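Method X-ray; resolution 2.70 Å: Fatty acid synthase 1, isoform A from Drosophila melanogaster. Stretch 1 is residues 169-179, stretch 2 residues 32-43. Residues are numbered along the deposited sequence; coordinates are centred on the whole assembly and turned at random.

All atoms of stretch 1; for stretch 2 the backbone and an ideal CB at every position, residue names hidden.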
# COMPACT_ATOMS: atom_id res chain seq x y z
N ASN A 169 -13.30 -34.94 8.09
CA ASN A 169 -13.45 -33.64 8.74
C ASN A 169 -12.36 -32.68 8.25
O ASN A 169 -11.20 -32.79 8.64
CB ASN A 169 -13.39 -33.79 10.26
CG ASN A 169 -13.64 -32.48 11.00
OD1 ASN A 169 -12.96 -31.48 10.77
ND2 ASN A 169 -14.62 -32.49 11.90
N TRP A 170 -12.75 -31.74 7.39
CA TRP A 170 -11.79 -30.82 6.77
C TRP A 170 -11.20 -29.83 7.77
O TRP A 170 -10.03 -29.47 7.66
CB TRP A 170 -12.45 -30.06 5.62
CG TRP A 170 -12.76 -30.92 4.44
CD1 TRP A 170 -13.90 -31.62 4.20
CD2 TRP A 170 -11.89 -31.18 3.32
NE1 TRP A 170 -13.81 -32.30 3.00
CE2 TRP A 170 -12.58 -32.04 2.45
CE3 TRP A 170 -10.60 -30.77 2.99
CZ2 TRP A 170 -12.02 -32.50 1.26
CZ3 TRP A 170 -10.05 -31.22 1.80
CH2 TRP A 170 -10.76 -32.07 0.95
N ILE A 171 -12.00 -29.39 8.74
CA ILE A 171 -11.51 -28.44 9.72
C ILE A 171 -10.35 -29.03 10.51
O ILE A 171 -9.27 -28.44 10.59
CB ILE A 171 -12.65 -27.98 10.66
CG1 ILE A 171 -13.71 -27.22 9.87
CG2 ILE A 171 -12.09 -27.13 11.81
CD1 ILE A 171 -14.96 -26.88 10.65
N SER A 172 -10.56 -30.21 11.09
CA SER A 172 -9.53 -30.84 11.89
C SER A 172 -8.30 -31.14 11.03
O SER A 172 -7.17 -30.89 11.45
CB SER A 172 -10.05 -32.13 12.54
OG SER A 172 -10.06 -33.21 11.62
N PHE A 173 -8.54 -31.67 9.84
CA PHE A 173 -7.44 -32.07 8.97
C PHE A 173 -6.57 -30.88 8.58
O PHE A 173 -5.34 -30.94 8.70
CB PHE A 173 -7.98 -32.74 7.71
CG PHE A 173 -6.91 -33.04 6.70
CD1 PHE A 173 -6.12 -34.17 6.82
CD2 PHE A 173 -6.69 -32.19 5.63
CE1 PHE A 173 -5.14 -34.45 5.90
CE2 PHE A 173 -5.70 -32.46 4.71
CZ PHE A 173 -4.92 -33.59 4.84
N MET A 174 -7.19 -29.80 8.12
CA MET A 174 -6.44 -28.63 7.72
C MET A 174 -5.75 -28.00 8.92
O MET A 174 -4.68 -27.41 8.80
CB MET A 174 -7.35 -27.61 7.01
CG MET A 174 -7.70 -28.01 5.58
SD MET A 174 -8.33 -26.66 4.55
CE MET A 174 -9.93 -26.35 5.31
N ASP A 175 -6.36 -28.12 10.10
CA ASP A 175 -5.74 -27.61 11.32
C ASP A 175 -4.44 -28.34 11.63
O ASP A 175 -3.44 -27.72 11.99
CB ASP A 175 -6.70 -27.72 12.51
CG ASP A 175 -6.13 -27.09 13.77
OD1 ASP A 175 -5.65 -25.94 13.70
OD2 ASP A 175 -6.17 -27.74 14.83
N THR A 176 -4.45 -29.67 11.49
CA THR A 176 -3.25 -30.46 11.77
C THR A 176 -2.12 -30.08 10.81
O THR A 176 -0.95 -30.26 11.13
CB THR A 176 -3.53 -31.98 11.68
OG1 THR A 176 -4.12 -32.29 10.41
CG2 THR A 176 -4.45 -32.41 12.80
N MET A 177 -2.48 -29.58 9.63
CA MET A 177 -1.48 -29.06 8.69
C MET A 177 -0.80 -27.82 9.28
O MET A 177 0.40 -27.62 9.10
CB MET A 177 -2.11 -28.73 7.34
CG MET A 177 -2.71 -29.92 6.62
SD MET A 177 -3.40 -29.50 5.00
CE MET A 177 -1.93 -28.96 4.13
N LEU A 178 -1.57 -26.99 9.98
CA LEU A 178 -1.02 -25.81 10.63
C LEU A 178 -0.21 -26.21 11.86
O LEU A 178 0.84 -25.63 12.14
CB LEU A 178 -2.13 -24.84 11.04
CG LEU A 178 -3.09 -24.39 9.94
CD1 LEU A 178 -3.99 -23.27 10.46
CD2 LEU A 178 -2.34 -23.94 8.69
N GLN A 179 -0.71 -27.20 12.59
CA GLN A 179 0.02 -27.74 13.73
C GLN A 179 1.39 -28.21 13.26
O GLN A 179 2.41 -27.95 13.90
CB GLN A 179 -0.73 -28.90 14.38
CG GLN A 179 -2.10 -28.54 14.92
CD GLN A 179 -2.81 -29.74 15.50
OE1 GLN A 179 -2.24 -30.83 15.59
NE2 GLN A 179 -4.07 -29.56 15.88
N UNK A 32 -12.11 -20.98 18.12
CA UNK A 32 -12.61 -21.37 16.82
C UNK A 32 -11.43 -21.38 15.86
O UNK A 32 -10.79 -20.35 15.66
CB UNK A 32 -13.72 -20.43 16.34
N UNK A 33 -11.14 -22.54 15.26
CA UNK A 33 -9.91 -22.65 14.47
C UNK A 33 -9.91 -21.78 13.22
O UNK A 33 -10.96 -21.58 12.61
CB UNK A 33 -9.69 -24.11 14.07
N UNK A 34 -8.74 -21.28 12.87
CA UNK A 34 -8.57 -20.52 11.64
C UNK A 34 -9.11 -21.32 10.46
O UNK A 34 -9.77 -20.78 9.57
CB UNK A 34 -7.10 -20.16 11.42
N UNK A 35 -8.84 -22.62 10.48
CA UNK A 35 -9.29 -23.52 9.43
C UNK A 35 -10.80 -23.71 9.48
O UNK A 35 -11.43 -24.11 8.50
CB UNK A 35 -8.58 -24.87 9.55
N UNK A 36 -11.39 -23.42 10.63
CA UNK A 36 -12.84 -23.43 10.77
C UNK A 36 -13.45 -22.36 9.88
O UNK A 36 -14.41 -22.61 9.16
CB UNK A 36 -13.25 -23.21 12.23
N UNK A 37 -12.88 -21.16 9.95
CA UNK A 37 -13.33 -20.05 9.13
C UNK A 37 -13.22 -20.37 7.65
O UNK A 37 -14.15 -20.14 6.88
CB UNK A 37 -12.52 -18.79 9.46
N UNK A 38 -12.07 -20.92 7.26
CA UNK A 38 -11.81 -21.24 5.87
C UNK A 38 -12.88 -22.21 5.36
O UNK A 38 -13.38 -22.06 4.25
CB UNK A 38 -10.41 -21.83 5.70
N UNK A 39 -13.24 -23.18 6.19
CA UNK A 39 -14.26 -24.15 5.83
C UNK A 39 -15.61 -23.47 5.66
O UNK A 39 -16.34 -23.76 4.71
CB UNK A 39 -14.35 -25.25 6.89
N UNK A 40 -15.96 -22.58 6.59
CA UNK A 40 -17.22 -21.84 6.50
C UNK A 40 -17.28 -21.02 5.22
O UNK A 40 -18.30 -21.01 4.54
CB UNK A 40 -17.39 -20.93 7.72
N UNK A 41 -16.19 -20.33 4.91
CA UNK A 41 -16.12 -19.53 3.69
C UNK A 41 -16.23 -20.44 2.48
O UNK A 41 -16.90 -20.12 1.50
CB UNK A 41 -14.82 -18.72 3.64
N UNK A 42 -15.56 -21.58 2.56
CA UNK A 42 -15.56 -22.55 1.48
C UNK A 42 -16.96 -23.11 1.25
O UNK A 42 -17.45 -23.16 0.12
CB UNK A 42 -14.58 -23.68 1.78
N UNK A 43 -17.60 -23.54 2.34
CA UNK A 43 -18.92 -24.17 2.25
C UNK A 43 -19.98 -23.23 1.70
O UNK A 43 -20.59 -23.51 0.67
CB UNK A 43 -19.35 -24.68 3.63

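The helix of residues 170-179 and the helix running from position 34 to 43 cross at 133°, about midway between perpendicular and antiparallel, with their axes 8.4 Å apart at closest approach. Position 32 precedes the second helix; its CA-to-CB bond points away from stretch 1 and its ideal CB has no neighbour there, so the visible atoms set little limit on the residue. It is Phe32, which makes no contact.

Position 33 is the N-cap, with phi/psi of -66/146°. Its ideal CB points toward stretch 1, 4.4 Å from Asp175 OD1 and 4.5 Å from Ile171 CG2, so a small polar capping residue, a compact apolar one or proline would suit. The residue is Pro33, whose phi fits its ring; CG packs 3.5 Å from Ile171 CG2.

At position 34 the bond points sideways, with the ideal CB 4.5 Å from Leu178 CD1. Many side chains could be accommodated, and Ala34 merely touches Leu178 through its CB.

Position 35 is the most tightly framed. Its ideal CB points toward stretch 1, 3.8 Å from Ile171 O, 3.9 Å from Met174 CB and 4.0 Å from Asp175 N. A small side chain is called for, and the carbonyl would reward a donor: alanine, serine, threonine or cysteine are candidates. Thr35 fills the hole among Ile171, Met174, Asp175 and Leu178. Its OG1 donates to Ile171 O (3.0 Å), a carbonyl that also accepts from Asp175 N within its own helix, while CG2 lies 3.6 Å from Leu178 CD1.

At position 36 the backbones come closest, the CA of residue 36 lying 5.3 Å from Ile171 CA. An ideal CB would lie 4.1 Å from Ile171 CG2, so glycine or alanine would suit; helical phi/psi does not demand glycine. With Gly36, the CA itself meets Ile171 CG2 at 3.9 Å.

Position 37 points away and could take many residues; Tyr37 makes no contact.

Position 38 points toward stretch 1, but its ideal CB is 4.6 Å from Met174 CE, leaving room for a flexible or branched apolar chain. Met38 places CE 4.4 Å from Met174 SD.

Position 39 also points toward stretch 1, its ideal CB 3.6 Å from Ile171 CG1. A small or beta-branched residue, such as alanine, valine, serine or threonine, seems likely. Thr39 brings OG1 to 3.2 Å from Ile171 CG1 and 3.6 Å from Met174 CE; these carbons offer the hydroxyl no polar partner, and it donates instead to Thr35 O (2.9 Å).

Positions 40 and 41 are unconstrained by nearby atoms of stretch 1, and Leu40 and Ala41 make no contact.

Position 42 points toward stretch 1, yet nothing there lies within 5.5 Å of its ideal CB. A long side chain could cross the gap to the indole of Trp170. Trp42, with chi1 in t, does so: its edge meets one face of Trp170, the planes at 89°, with CZ3 3.6 Å from Trp170 CD2.

Position 43 points sideways with no near neighbour, and Gln43 makes no contact.

Stretch 2 (32-43) FPATGYMTLAWQ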
# COMPACT_ATOMS: atom_id res chain seq x y z
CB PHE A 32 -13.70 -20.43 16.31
CG PHE A 32 -14.49 -21.00 15.17
CD1 PHE A 32 -15.43 -22.00 15.40
CD2 PHE A 32 -14.29 -20.56 13.87
CE1 PHE A 32 -16.15 -22.54 14.36
CE2 PHE A 32 -15.01 -21.10 12.83
CZ PHE A 32 -15.95 -22.09 13.07
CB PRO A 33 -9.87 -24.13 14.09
CG PRO A 33 -11.29 -24.55 14.09
CD PRO A 33 -11.94 -23.78 15.19
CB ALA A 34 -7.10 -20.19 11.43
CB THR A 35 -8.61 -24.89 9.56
OG1 THR A 35 -8.98 -25.49 10.80
CG2 THR A 35 -7.10 -24.74 9.50
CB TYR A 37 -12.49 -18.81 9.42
CG TYR A 37 -12.77 -18.18 10.76
CD1 TYR A 37 -13.98 -17.57 11.03
CD2 TYR A 37 -11.80 -18.20 11.75
CE1 TYR A 37 -14.22 -16.99 12.26
CE2 TYR A 37 -12.03 -17.63 12.98
CZ TYR A 37 -13.23 -17.02 13.23
OH TYR A 37 -13.44 -16.45 14.47
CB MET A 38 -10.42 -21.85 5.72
CG MET A 38 -9.30 -20.94 6.20
SD MET A 38 -7.68 -21.73 6.26
CE MET A 38 -7.53 -22.34 4.59
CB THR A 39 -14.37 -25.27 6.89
OG1 THR A 39 -13.12 -25.96 6.98
CG2 THR A 39 -15.47 -26.26 6.53
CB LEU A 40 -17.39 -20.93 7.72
CG LEU A 40 -17.59 -21.59 9.08
CD1 LEU A 40 -17.86 -20.53 10.14
CD2 LEU A 40 -18.72 -22.62 9.06
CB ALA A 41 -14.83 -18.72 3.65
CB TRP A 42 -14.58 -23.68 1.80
CG TRP A 42 -14.53 -24.79 0.80
CD1 TRP A 42 -14.95 -24.74 -0.50
CD2 TRP A 42 -14.03 -26.11 1.01
NE1 TRP A 42 -14.74 -25.95 -1.11
CE2 TRP A 42 -14.18 -26.81 -0.20
CE3 TRP A 42 -13.47 -26.77 2.11
CZ2 TRP A 42 -13.79 -28.14 -0.35
CZ3 TRP A 42 -13.09 -28.09 1.96
CH2 TRP A 42 -13.25 -28.76 0.74
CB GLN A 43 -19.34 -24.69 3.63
CG GLN A 43 -18.65 -25.98 4.03
CD GLN A 43 -19.04 -26.45 5.41
OE1 GLN A 43 -19.61 -25.69 6.20
NE2 GLN A 43 -18.73 -27.70 5.72
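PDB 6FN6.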